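Local structure of hypothetical protein PA3967 (Pseudomonas aeruginosa, 1TU9) at residues N4-C16 and D106-V120. The protein belongs to the globin family and binds a heme, and probably binds or carries oxygen. Residues are numbered along the deposited sequence; the frame is centred on the assembly and turned at random.
Sequences NAADRVMQSYGRC and DRDCDAETRDAWRDV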
loop_
_atom_site.group_PDB
_atom_site.type_symbol
_atom_site.label_atom_id
_atom_site.label_comp_id
_atom_site.label_asym_id
_atom_site.label_seq_id
_atom_site.Cartn_x
_atom_site.Cartn_y
_atom_site.Cartn_z
ATOM N N ASN A 4 13.627 -6.402 13.636
ATOM C CA ASN A 4 13.596 -6.408 12.150
ATOM C C ASN A 4 12.412 -5.516 11.701
ATOM O O ASN A 4 11.341 -5.550 12.320
ATOM C CB ASN A 4 13.554 -7.895 11.748
ATOM C CG ASN A 4 13.190 -8.144 10.325
ATOM O OD1 ASN A 4 12.093 -7.834 9.913
ATOM N ND2 ASN A 4 14.070 -8.823 9.586
ATOM N N ALA A 5 12.636 -4.650 10.707
ATOM C CA ALA A 5 11.593 -3.713 10.252
ATOM C C ALA A 5 10.377 -4.448 9.711
ATOM O O ALA A 5 9.242 -4.045 9.963
ATOM C CB ALA A 5 12.152 -2.763 9.189
ATOM N N ALA A 6 10.605 -5.512 8.952
ATOM C CA ALA A 6 9.499 -6.311 8.439
ATOM C C ALA A 6 8.698 -6.926 9.583
ATOM O O ALA A 6 7.476 -6.966 9.518
ATOM C CB ALA A 6 9.988 -7.377 7.483
ATOM N N ASP A 7 9.370 -7.391 10.632
ATOM C CA ASP A 7 8.649 -7.933 11.793
ATOM C C ASP A 7 7.787 -6.856 12.452
ATOM O O ASP A 7 6.654 -7.113 12.845
ATOM C CB ASP A 7 9.628 -8.461 12.846
ATOM C CG ASP A 7 10.242 -9.780 12.486
ATOM O OD1 ASP A 7 9.684 -10.517 11.656
ATOM O OD2 ASP A 7 11.290 -10.167 13.042
ATOM N N ARG A 8 8.315 -5.650 12.597
ATOM C CA ARG A 8 7.566 -4.551 13.191
ATOM C C ARG A 8 6.313 -4.272 12.362
ATOM O O ARG A 8 5.219 -4.071 12.905
ATOM C CB ARG A 8 8.421 -3.283 13.261
ATOM C CG ARG A 8 9.755 -3.398 13.942
ATOM C CD ARG A 8 10.409 -2.074 14.171
ATOM N NE ARG A 8 9.667 -1.467 15.248
ATOM C CZ ARG A 8 10.062 -1.334 16.506
ATOM N NH1 ARG A 8 11.294 -1.640 16.901
ATOM N NH2 ARG A 8 9.207 -0.821 17.368
ATOM N N VAL A 9 6.472 -4.248 11.046
ATOM C CA VAL A 9 5.333 -4.043 10.170
ATOM C C VAL A 9 4.330 -5.198 10.281
ATOM O O VAL A 9 3.130 -4.958 10.331
ATOM C CB VAL A 9 5.801 -3.833 8.726
ATOM C CG1 VAL A 9 4.649 -3.924 7.737
ATOM C CG2 VAL A 9 6.505 -2.485 8.599
ATOM N N MET A 10 4.792 -6.439 10.325
ATOM C CA MET A 10 3.864 -7.559 10.446
ATOM C C MET A 10 3.063 -7.456 11.743
ATOM O O MET A 10 1.862 -7.704 11.750
ATOM C CB MET A 10 4.590 -8.902 10.374
ATOM C CG MET A 10 5.086 -9.217 8.987
ATOM S SD MET A 10 5.683 -10.876 8.756
ATOM C CE MET A 10 7.199 -10.863 9.711
ATOM N N GLN A 11 3.711 -7.095 12.845
ATOM C CA GLN A 11 3.010 -6.987 14.124
ATOM C C GLN A 11 1.948 -5.901 14.041
ATOM O O GLN A 11 0.800 -6.093 14.449
ATOM C CB GLN A 11 4.007 -6.671 15.230
ATOM C CG GLN A 11 4.978 -7.818 15.526
ATOM C CD GLN A 11 6.093 -7.436 16.463
ATOM O OE1 GLN A 11 5.959 -6.481 17.228
ATOM N NE2 GLN A 11 7.191 -8.181 16.420
ATOM N N SER A 12 2.326 -4.768 13.471
ATOM C CA SER A 12 1.405 -3.649 13.293
ATOM C C SER A 12 0.251 -4.005 12.356
ATOM O O SER A 12 -0.916 -3.714 12.651
ATOM C CB SER A 12 2.168 -2.438 12.780
ATOM O OG SER A 12 1.299 -1.377 12.444
ATOM N N TYR A 13 0.555 -4.665 11.252
ATOM C CA TYR A 13 -0.461 -5.014 10.275
ATOM C C TYR A 13 -1.456 -6.014 10.861
ATOM O O TYR A 13 -2.624 -5.977 10.529
ATOM C CB TYR A 13 0.189 -5.588 9.034
ATOM C CG TYR A 13 -0.713 -5.741 7.823
ATOM C CD1 TYR A 13 -1.509 -4.693 7.377
ATOM C CD2 TYR A 13 -0.702 -6.912 7.082
ATOM C CE1 TYR A 13 -2.280 -4.821 6.232
ATOM C CE2 TYR A 13 -1.474 -7.049 5.933
ATOM C CZ TYR A 13 -2.261 -5.995 5.517
ATOM O OH TYR A 13 -3.024 -6.068 4.365
ATOM N N GLY A 14 -1.008 -6.903 11.742
ATOM C CA GLY A 14 -1.922 -7.797 12.422
ATOM C C GLY A 14 -2.924 -7.042 13.255
ATOM O O GLY A 14 -4.122 -7.340 13.214
ATOM N N ARG A 15 -2.461 -6.052 14.008
ATOM C CA ARG A 15 -3.363 -5.202 14.770
ATOM C C ARG A 15 -4.292 -4.407 13.846
ATOM O O ARG A 15 -5.456 -4.237 14.161
ATOM C CB ARG A 15 -2.601 -4.272 15.708
ATOM C CG ARG A 15 -1.874 -5.002 16.827
ATOM C CD ARG A 15 -1.212 -4.095 17.847
ATOM N NE ARG A 15 -0.103 -3.334 17.297
ATOM C CZ ARG A 15 1.169 -3.708 17.289
ATOM N NH1 ARG A 15 1.554 -4.880 17.754
ATOM N NH2 ARG A 15 2.058 -2.895 16.753
ATOM N N CYS A 16 -3.795 -3.940 12.705
ATOM C CA CYS A 16 -4.619 -3.177 11.776
ATOM C C CYS A 16 -5.731 -4.031 11.182
ATOM O O CYS A 16 -6.887 -3.604 11.119
ATOM C CB CYS A 16 -3.776 -2.598 10.645
ATOM S SG CYS A 16 -2.685 -1.241 11.119
ATOM N N ASP A 106 -3.847 1.004 14.706
ATOM C CA ASP A 106 -2.850 0.274 15.466
ATOM C C ASP A 106 -2.656 1.034 16.770
ATOM O O ASP A 106 -2.010 2.088 16.799
ATOM C CB ASP A 106 -1.547 0.211 14.670
ATOM C CG ASP A 106 -0.426 -0.423 15.434
ATOM O OD1 ASP A 106 -0.620 -0.775 16.634
ATOM O OD2 ASP A 106 0.690 -0.572 14.889
ATOM N N ARG A 107 -3.202 0.491 17.858
ATOM C CA ARG A 107 -3.148 1.167 19.152
ATOM C C ARG A 107 -1.730 1.373 19.677
ATOM O O ARG A 107 -1.531 2.200 20.557
ATOM C CB ARG A 107 -3.950 0.384 20.202
ATOM C CG ARG A 107 -3.351 -0.962 20.557
ATOM C CD ARG A 107 -4.128 -1.717 21.617
ATOM N NE ARG A 107 -5.219 -2.487 21.031
ATOM C CZ ARG A 107 -5.096 -3.696 20.478
ATOM N NH1 ARG A 107 -3.922 -4.315 20.426
ATOM N NH2 ARG A 107 -6.170 -4.289 19.976
ATOM N N ASP A 108 -0.776 0.594 19.179
ATOM C CA ASP A 108 0.626 0.683 19.599
ATOM C C ASP A 108 1.497 1.483 18.631
ATOM O O ASP A 108 2.713 1.531 18.797
ATOM C CB ASP A 108 1.215 -0.719 19.745
ATOM C CG ASP A 108 0.526 -1.534 20.799
ATOM O OD1 ASP A 108 0.015 -0.958 21.789
ATOM O OD2 ASP A 108 0.467 -2.771 20.712
ATOM N N CYS A 109 0.887 2.108 17.627
ATOM C CA CYS A 109 1.630 2.878 16.637
ATOM C C CYS A 109 2.455 3.971 17.305
ATOM O O CYS A 109 1.956 4.713 18.155
ATOM C CB CYS A 109 0.686 3.516 15.623
ATOM S SG CYS A 109 1.554 4.196 14.197
ATOM N N ASP A 110 3.731 4.021 16.940
ATOM C CA ASP A 110 4.649 5.055 17.400
ATOM C C ASP A 110 5.600 5.402 16.262
ATOM O O ASP A 110 5.437 4.915 15.142
ATOM C CB ASP A 110 5.372 4.620 18.686
ATOM C CG ASP A 110 6.185 3.354 18.535
ATOM O OD1 ASP A 110 6.528 2.937 17.412
ATOM O OD2 ASP A 110 6.555 2.707 19.541
ATOM N N ALA A 111 6.573 6.269 16.531
ATOM C CA ALA A 111 7.497 6.689 15.480
ATOM C C ALA A 111 8.228 5.513 14.858
ATOM O O ALA A 111 8.412 5.481 13.661
ATOM C CB ALA A 111 8.484 7.711 16.004
ATOM N N GLU A 112 8.662 4.560 15.668
ATOM C CA GLU A 112 9.343 3.389 15.150
ATOM C C GLU A 112 8.450 2.597 14.192
ATOM O O GLU A 112 8.906 2.149 13.150
ATOM C CB GLU A 112 9.809 2.499 16.297
ATOM C CG GLU A 112 10.965 3.098 17.084
ATOM C CD GLU A 112 12.329 2.874 16.450
ATOM O OE1 GLU A 112 13.309 3.406 17.004
ATOM O OE2 GLU A 112 12.440 2.184 15.405
ATOM N N THR A 113 7.178 2.441 14.540
ATOM C CA THR A 113 6.234 1.706 13.692
ATOM C C THR A 113 6.080 2.419 12.360
ATOM O O THR A 113 6.103 1.796 11.300
ATOM C CB THR A 113 4.855 1.654 14.362
ATOM O OG1 THR A 113 4.979 1.204 15.713
ATOM C CG2 THR A 113 3.926 0.670 13.677
ATOM N N ARG A 114 5.887 3.730 12.415
ATOM C CA ARG A 114 5.649 4.503 11.201
ATOM C C ARG A 114 6.852 4.447 10.279
ATOM O O ARG A 114 6.725 4.277 9.077
ATOM C CB ARG A 114 5.248 5.939 11.559
ATOM C CG ARG A 114 3.829 5.947 12.108
ATOM C CD ARG A 114 3.145 7.256 12.245
ATOM N NE ARG A 114 3.573 7.898 13.461
ATOM C CZ ARG A 114 4.439 8.881 13.519
ATOM N NH1 ARG A 114 4.948 9.388 12.403
ATOM N NH2 ARG A 114 4.767 9.381 14.702
ATOM N N ASP A 115 8.057 4.564 10.830
ATOM C CA ASP A 115 9.272 4.494 10.002
ATOM C C ASP A 115 9.486 3.108 9.419
ATOM O O ASP A 115 10.011 2.955 8.311
ATOM C CB ASP A 115 10.511 4.911 10.799
ATOM C CG ASP A 115 10.831 6.369 10.650
ATOM O OD1 ASP A 115 11.675 6.872 11.411
ATOM O OD2 ASP A 115 10.291 7.102 9.803
ATOM N N ALA A 116 9.105 2.082 10.162
ATOM C CA ALA A 116 9.196 0.733 9.630
ATOM C C ALA A 116 8.242 0.548 8.448
ATOM O O ALA A 116 8.613 -0.028 7.437
ATOM C CB ALA A 116 8.927 -0.297 10.720
ATOM N N TRP A 117 7.022 1.061 8.563
ATOM C CA TRP A 117 6.089 1.003 7.441
ATOM C C TRP A 117 6.651 1.731 6.224
ATOM O O TRP A 117 6.591 1.221 5.112
ATOM C CB TRP A 117 4.735 1.610 7.818
ATOM C CG TRP A 117 3.786 0.662 8.481
ATOM C CD1 TRP A 117 3.486 0.576 9.806
ATOM C CD2 TRP A 117 3.003 -0.337 7.830
ATOM N NE1 TRP A 117 2.556 -0.413 10.013
ATOM C CE2 TRP A 117 2.240 -0.987 8.810
ATOM C CE3 TRP A 117 2.855 -0.738 6.498
ATOM C CZ2 TRP A 117 1.340 -1.999 8.505
ATOM C CZ3 TRP A 117 1.983 -1.753 6.196
ATOM C CH2 TRP A 117 1.225 -2.369 7.198
ATOM N N ARG A 118 7.178 2.926 6.421
ATOM C CA ARG A 118 7.707 3.695 5.295
ATOM C C ARG A 118 8.870 2.983 4.622
ATOM O O ARG A 118 8.965 2.950 3.397
ATOM C CB ARG A 118 8.049 5.125 5.734
ATOM C CG ARG A 118 6.775 5.941 5.945
ATOM C CD ARG A 118 6.956 7.438 6.128
ATOM N NE ARG A 118 5.669 8.131 6.143
ATOM C CZ ARG A 118 5.008 8.544 5.055
ATOM N NH1 ARG A 118 5.510 8.378 3.835
ATOM N NH2 ARG A 118 3.832 9.134 5.197
ATOM N N ASP A 119 9.735 2.377 5.422
ATOM C CA ASP A 119 10.909 1.662 4.919
ATOM C C ASP A 119 10.489 0.395 4.176
ATOM O O ASP A 119 10.878 0.173 3.021
ATOM C CB ASP A 119 11.802 1.369 6.131
ATOM C CG ASP A 119 13.093 0.686 5.806
ATOM O OD1 ASP A 119 13.334 0.204 4.668
ATOM O OD2 ASP A 119 13.919 0.546 6.723
ATOM N N VAL A 120 9.664 -0.421 4.823
ATOM C CA VAL A 120 9.258 -1.698 4.265
ATOM C C VAL A 120 8.391 -1.508 3.014
ATOM O O VAL A 120 8.604 -2.165 2.003
ATOM C CB VAL A 120 8.560 -2.584 5.324
ATOM C CG1 VAL A 120 7.900 -3.806 4.698
ATOM C CG2 VAL A 120 9.572 -2.989 6.397
HETATM O O HOH W 1 5.995 -0.979 16.622
HETATM O O HOH W 2 8.752 0.846 19.673
HETATM O O HOH W 3 3.044 -0.719 16.234
#
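R15 and D106 form a side-on salt bridge at one end of this interface, and R15 can be followed atom by atom. R15 CB lies 4.1 Å from D106 OD1; CG and CD then run past R107 NH1, and a bend at chi3 turns the chain so that CD also packs against both D106 OD1 and D108 OD2. R15 NE donates to D106 OD1 at 2.7 Å, nearly in the guanidinium plane but from well above that of the carboxylate. At the tip, NH2 reaches D106 OD2 on its syn side, while NH1 lies nearest D108 OD2. That oxygen sits over one guanidinium face, where no N-H points at it, so it contributes charge alone; Q11 O lies over the opposite face.

Each carboxylate oxygen of D106 has a second donor. D108 N meets OD1 from the face opposite R15 NE, closing an Asx turn, while S12 OG donates to D106 OD2 at 2.6 Å. S12 OG in turn accepts from W117 NE1 at 2.9 Å, a bond of 171° lying in the indole plane. This relay fixes the rotation of the S12 hydroxyl and ties the indole edge to the carboxylate.

V9 covers one face of the indole: V9 CG1, anti to the backbone N, stands 3.6 Å from the centroid of the W117 six-membered ring. It lies only 4° off the ring normal, a CH-pi contact. V9 CG2 meets A116 and V120, and close packing continues where A5 CA and A116 CA come within 5.1 Å. Beyond the indole edge, Y13 carries the packing toward helices 22-32 and 46-64.

The axes of 5-16 and 111-120 approach to 8.5 Å and cross at -110°. Helix 5-17 thus packs across the start of the last long helix, 111-130, in the manner of the A/H helix pair of the globin fold, away from the heme.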